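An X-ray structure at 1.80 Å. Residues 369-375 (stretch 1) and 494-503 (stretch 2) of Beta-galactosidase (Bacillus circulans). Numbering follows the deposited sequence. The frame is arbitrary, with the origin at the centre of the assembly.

Stretch 1 369-375: DSLHRIS
Stretch 2, residues 494-503: PLKDLSSLEF

No direct hydrogen bond joins these two stretches; three waters carry the polar traffic between them, and isoleucine and leucine methyls form the apolar centre, with Arg373 packing alongside. Stretch 1 closes into a short, weakly bonded helix at about 371-374, with Arg373 N donating to Ser370 O (3.0 Å) and Ile374 N to Leu371 O (3.3 Å). Stretch 2 has no regular helix or strand, but folds a type I turn from Leu498 to Leu501, closed by Leu501 N to Leu498 O at 3.1 Å. Before the turn, Asp497 (chi1 t) accepts at OD1 from Ser499 N (3.0 Å) and Ser499 OG (2.9 Å).

The register sets Arg373 CA 5.4 Å from Ser500 CA and Ile374 CA 6.3 Å from Leu498 CA, so the chain numbers run in opposite senses across this part of the contact. Ser500 points its CA-to-CB bond toward stretch 1, and its CB lies 3.4 Å from Arg373 O.

Ile374 (chi1 p, chi2 t) is the apolar hub. Its CG2 sits 3.7 Å from Leu501 CD2 and 4.1 Å from Leu498 CD2, while its CD1 reaches Leu495 CD2 at 4.4 Å. All three leucines are m,t; Leu501 starts away from stretch 1, yet its end returns, and its CD2 also meets Ser370 CB at 3.7 Å.

Arg373 extends m,t,t with chi4 at 170°, laying one guanidinium face over Glu502 CB, 3.8 Å from NH1. Its NH1 lies 3.5 Å from Glu502 O, too poorly angled to bond. Water 1 instead accepts from Arg373 NH1 (2.8 Å) and Glu502 N (3.0 Å), and donates to Ser370 OG (2.8 Å). Water 2 donates to Arg373 O (2.9 Å) and Asp497 O (2.7 Å) and accepts from Ser500 N (2.9 Å). Water 3 links Ile374 O (2.8 Å) to Leu495 N (2.9 Å). The rule is methyl packing, with water joining polar groups of backbone and side chain.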

ATOM      1  N   ASP A 369     -10.106  25.321  11.665  1.00 21.80           N
ATOM      2  CA  ASP A 369     -10.839  25.687  12.840  1.00 24.64           C
ATOM      3  C   ASP A 369     -10.869  24.578  13.863  1.00 24.74           C
ATOM      4  O   ASP A 369     -11.458  24.736  14.892  1.00 25.46           O
ATOM      5  CB  ASP A 369     -12.261  26.067  12.484  1.00 25.08           C
ATOM      6  CG  ASP A 369     -12.328  27.270  11.597  1.00 33.35           C
ATOM      7  OD1 ASP A 369     -11.579  28.201  11.817  1.00 32.22           O
ATOM      8  OD2 ASP A 369     -13.123  27.276  10.681  1.00 37.31           O
ATOM      9  N   SER A 370     -10.273  23.453  13.557  1.00 21.07           N
ATOM     10  CA  SER A 370     -10.235  22.327  14.462  1.00 19.69           C
ATOM     11  C   SER A 370      -8.862  21.896  14.988  1.00 20.98           C
ATOM     12  O   SER A 370      -8.712  20.842  15.498  1.00 19.35           O
ATOM     13  CB  SER A 370     -10.952  21.155  13.789  1.00 21.73           C
ATOM     14  OG  SER A 370     -12.232  21.543  13.393  1.00 21.73           O
ATOM     15  N   LEU A 371      -7.844  22.726  14.851  1.00 20.17           N
ATOM     16  CA  LEU A 371      -6.513  22.198  14.990  1.00 18.36           C
ATOM     17  C   LEU A 371      -6.177  21.528  16.339  1.00 19.42           C
ATOM     18  O   LEU A 371      -5.676  20.458  16.363  1.00 18.67           O
ATOM     19  CB  LEU A 371      -5.488  23.262  14.604  1.00 19.72           C
ATOM     20  CG  LEU A 371      -5.581  23.694  13.147  1.00 18.73           C
ATOM     21  CD1 LEU A 371      -4.743  24.855  12.832  1.00 22.93           C
ATOM     22  CD2 LEU A 371      -5.293  22.603  12.187  1.00 23.63           C
ATOM     23  N   HIS A 372      -6.504  22.136  17.442  1.00 16.94           N
ATOM     24  CA  HIS A 372      -6.215  21.528  18.709  1.00 15.60           C
ATOM     25  C   HIS A 372      -7.131  20.371  19.086  1.00 16.50           C
ATOM     26  O   HIS A 372      -6.958  19.719  20.071  1.00 18.17           O
ATOM     27  CB  HIS A 372      -6.248  22.536  19.804  1.00 18.24           C
ATOM     28  CG  HIS A 372      -5.000  23.329  19.928  1.00 17.67           C
ATOM     29  ND1 HIS A 372      -4.523  24.134  18.925  1.00 22.20           N
ATOM     30  CD2 HIS A 372      -4.164  23.487  20.969  1.00 17.27           C
ATOM     31  CE1 HIS A 372      -3.429  24.738  19.339  1.00 14.42           C
ATOM     32  NE2 HIS A 372      -3.212  24.389  20.584  1.00 23.09           N
ATOM     33  N   ARG A 373      -8.205  20.264  18.356  1.00 17.70           N
ATOM     34  CA  ARG A 373      -9.137  19.161  18.489  1.00 16.15           C
ATOM     35  C   ARG A 373      -8.568  17.843  17.954  1.00 18.82           C
ATOM     36  O   ARG A 373      -8.919  16.767  18.362  1.00 19.06           O
ATOM     37  CB  ARG A 373     -10.482  19.474  17.862  1.00 17.59           C
ATOM     38  CG  ARG A 373     -11.291  20.506  18.616  1.00 17.87           C
ATOM     39  CD  ARG A 373     -12.568  20.946  17.896  1.00 18.28           C
ATOM     40  NE  ARG A 373     -13.244  22.015  18.574  1.00 17.59           N
ATOM     41  CZ  ARG A 373     -14.249  22.707  18.111  1.00 19.71           C
ATOM     42  NH1 ARG A 373     -14.717  22.481  16.932  1.00 21.61           N
ATOM     43  NH2 ARG A 373     -14.774  23.647  18.832  1.00 17.93           N
ATOM     44  N   ILE A 374      -7.721  17.979  16.963  1.00 20.07           N
ATOM     45  CA  ILE A 374      -7.139  16.813  16.354  1.00 18.99           C
ATOM     46  C   ILE A 374      -5.611  16.865  16.185  1.00 17.84           C
ATOM     47  O   ILE A 374      -5.088  16.141  15.424  1.00 19.43           O
ATOM     48  CB  ILE A 374      -7.828  16.498  15.044  1.00 21.17           C
ATOM     49  CG1 ILE A 374      -7.834  17.729  14.172  1.00 19.32           C
ATOM     50  CG2 ILE A 374      -9.227  16.094  15.320  1.00 23.83           C
ATOM     51  CD1 ILE A 374      -8.194  17.488  12.799  1.00 26.28           C
ATOM     52  N   SER A 375      -4.934  17.743  16.894  1.00 16.41           N
ATOM     53  CA  SER A 375      -3.515  17.812  16.820  1.00 15.50           C
ATOM     54  C   SER A 375      -2.943  18.469  18.056  1.00 19.20           C
ATOM     55  O   SER A 375      -3.655  18.958  18.875  1.00 17.62           O
ATOM     56  CB  SER A 375      -3.058  18.596  15.565  1.00 16.21           C
ATOM     57  OG  SER A 375      -1.687  18.508  15.319  1.00 17.77           O
ATOM     58  N   PRO A 494      -2.464  13.139  11.407  1.00 16.42           N
ATOM     59  CA  PRO A 494      -2.512  11.724  11.044  1.00 16.76           C
ATOM     60  C   PRO A 494      -3.955  11.170  10.983  1.00 15.48           C
ATOM     61  O   PRO A 494      -4.175  10.120  10.487  1.00 16.61           O
ATOM     62  CB  PRO A 494      -1.762  11.051  12.174  1.00 18.10           C
ATOM     63  CG  PRO A 494      -1.815  11.980  13.270  1.00 17.60           C
ATOM     64  CD  PRO A 494      -1.907  13.353  12.738  1.00 17.83           C
ATOM     65  N   LEU A 495      -4.871  11.909  11.565  1.00 15.47           N
ATOM     66  CA  LEU A 495      -6.289  11.608  11.537  1.00 16.23           C
ATOM     67  C   LEU A 495      -6.588  10.242  12.154  1.00 17.10           C
ATOM     68  O   LEU A 495      -7.472   9.593  11.733  1.00 19.31           O
ATOM     69  CB  LEU A 495      -6.828  11.677  10.133  1.00 15.65           C
ATOM     70  CG  LEU A 495      -6.697  12.980   9.351  1.00 16.29           C
ATOM     71  CD1 LEU A 495      -7.487  12.888   8.101  1.00 20.59           C
ATOM     72  CD2 LEU A 495      -7.113  14.140  10.189  1.00 17.94           C
ATOM     73  N   LYS A 496      -5.811   9.823  13.116  1.00 17.98           N
ATOM     74  CA  LYS A 496      -6.054   8.599  13.868  1.00 21.08           C
ATOM     75  C   LYS A 496      -7.253   8.599  14.832  1.00 25.31           C
ATOM     76  O   LYS A 496      -7.788   7.572  15.131  1.00 24.08           O
ATOM     77  CB  LYS A 496      -4.782   8.133  14.582  1.00 21.50           C
ATOM     78  CG  LYS A 496      -3.597   7.921  13.687  1.00 24.14           C
ATOM     79  CD  LYS A 496      -2.387   7.399  14.374  1.00 32.55           C
ATOM     80  CE  LYS A 496      -1.714   8.394  15.212  1.00 34.49           C
ATOM     81  NZ  LYS A 496      -0.307   7.993  15.495  1.00 34.99           N
ATOM     82  N   ASP A 497      -7.530   9.754  15.426  1.00 22.38           N
ATOM     83  CA  ASP A 497      -8.546   9.869  16.436  1.00 24.73           C
ATOM     84  C   ASP A 497      -9.261  11.166  16.256  1.00 22.52           C
ATOM     85  O   ASP A 497      -8.762  12.187  16.596  1.00 24.36           O
ATOM     86  CB  ASP A 497      -7.937   9.819  17.816  1.00 26.66           C
ATOM     87  CG  ASP A 497      -8.888  10.267  18.882  1.00 28.79           C
ATOM     88  OD1 ASP A 497     -10.068  10.208  18.643  1.00 25.93           O
ATOM     89  OD2 ASP A 497      -8.439  10.663  19.942  1.00 30.97           O
ATOM     90  N   LEU A 498     -10.443  11.070  15.690  1.00 21.73           N
ATOM     91  CA  LEU A 498     -11.255  12.195  15.398  1.00 21.62           C
ATOM     92  C   LEU A 498     -12.328  12.524  16.440  1.00 22.02           C
ATOM     93  O   LEU A 498     -13.117  13.369  16.243  1.00 19.78           O
ATOM     94  CB  LEU A 498     -11.901  11.998  14.056  1.00 21.24           C
ATOM     95  CG  LEU A 498     -10.967  11.793  12.877  1.00 23.74           C
ATOM     96  CD1 LEU A 498     -11.692  11.779  11.639  1.00 23.20           C
ATOM     97  CD2 LEU A 498     -10.044  12.916  12.866  1.00 24.35           C
ATOM     98  N   SER A 499     -12.297  11.828  17.546  1.00 22.39           N
ATOM     99  CA  SER A 499     -13.375  11.880  18.495  1.00 23.56           C
ATOM    100  C   SER A 499     -13.592  13.220  19.139  1.00 24.28           C
ATOM    101  O   SER A 499     -14.583  13.424  19.742  1.00 23.87           O
ATOM    102  CB  SER A 499     -13.219  10.843  19.574  1.00 23.70           C
ATOM    103  OG  SER A 499     -12.158  11.133  20.392  1.00 27.25           O
ATOM    104  N   SER A 500     -12.603  14.068  19.107  1.00 20.59           N
ATOM    105  CA  SER A 500     -12.743  15.366  19.738  1.00 21.34           C
ATOM    106  C   SER A 500     -13.298  16.485  18.848  1.00 22.29           C
ATOM    107  O   SER A 500     -13.595  17.533  19.293  1.00 20.13           O
ATOM    108  CB  SER A 500     -11.447  15.791  20.420  1.00 21.93           C
ATOM    109  OG  SER A 500     -11.095  14.912  21.436  1.00 22.10           O
ATOM    110  N   LEU A 501     -13.487  16.188  17.586  1.00 18.74           N
ATOM    111  CA  LEU A 501     -14.057  17.124  16.691  1.00 17.98           C
ATOM    112  C   LEU A 501     -15.450  17.474  17.168  1.00 20.77           C
ATOM    113  O   LEU A 501     -16.104  16.648  17.712  1.00 18.32           O
ATOM    114  CB  LEU A 501     -14.152  16.487  15.325  1.00 19.78           C
ATOM    115  CG  LEU A 501     -12.928  16.448  14.422  1.00 18.07           C
ATOM    116  CD1 LEU A 501     -13.232  15.760  13.173  1.00 16.76           C
ATOM    117  CD2 LEU A 501     -12.361  17.778  14.157  1.00 18.43           C
ATOM    118  N   GLU A 502     -15.851  18.708  16.941  1.00 19.01           N
ATOM    119  CA  GLU A 502     -17.210  19.179  17.139  1.00 20.16           C
ATOM    120  C   GLU A 502     -17.642  19.887  15.877  1.00 19.57           C
ATOM    121  O   GLU A 502     -16.830  20.383  15.163  1.00 24.07           O
ATOM    122  CB  GLU A 502     -17.327  20.122  18.333  1.00 21.91           C
ATOM    123  CG  GLU A 502     -16.874  19.545  19.652  1.00 19.50           C
ATOM    124  CD  GLU A 502     -17.881  18.575  20.288  1.00 24.92           C
ATOM    125  OE1 GLU A 502     -18.977  18.526  19.808  1.00 22.64           O
ATOM    126  OE2 GLU A 502     -17.575  17.919  21.287  1.00 28.39           O
ATOM    127  N   PHE A 503     -18.934  19.948  15.654  1.00 19.62           N
ATOM    128  CA  PHE A 503     -19.493  20.366  14.400  1.00 23.62           C
ATOM    129  C   PHE A 503     -20.641  21.342  14.585  1.00 27.62           C
ATOM    130  O   PHE A 503     -21.359  21.225  15.501  1.00 28.95           O
ATOM    131  CB  PHE A 503     -20.074  19.151  13.658  1.00 22.63           C
ATOM    132  CG  PHE A 503     -19.089  18.088  13.322  1.00 23.47           C
ATOM    133  CD1 PHE A 503     -18.540  18.012  12.086  1.00 21.06           C
ATOM    134  CD2 PHE A 503     -18.742  17.161  14.229  1.00 21.90           C
ATOM    135  CE1 PHE A 503     -17.636  17.055  11.794  1.00 20.09           C
ATOM    136  CE2 PHE A 503     -17.837  16.168  13.899  1.00 28.91           C
ATOM    137  CZ  PHE A 503     -17.299  16.131  12.694  1.00 22.38           C
TER
HETATM  138  O   HOH W   1     -14.189  20.395  15.067  1.00 22.44           O
HETATM  139  O   HOH W   2      -9.887  14.094  18.111  1.00 21.82           O
HETATM  140  O   HOH W   3      -5.148  14.015  13.530  1.00 18.18           O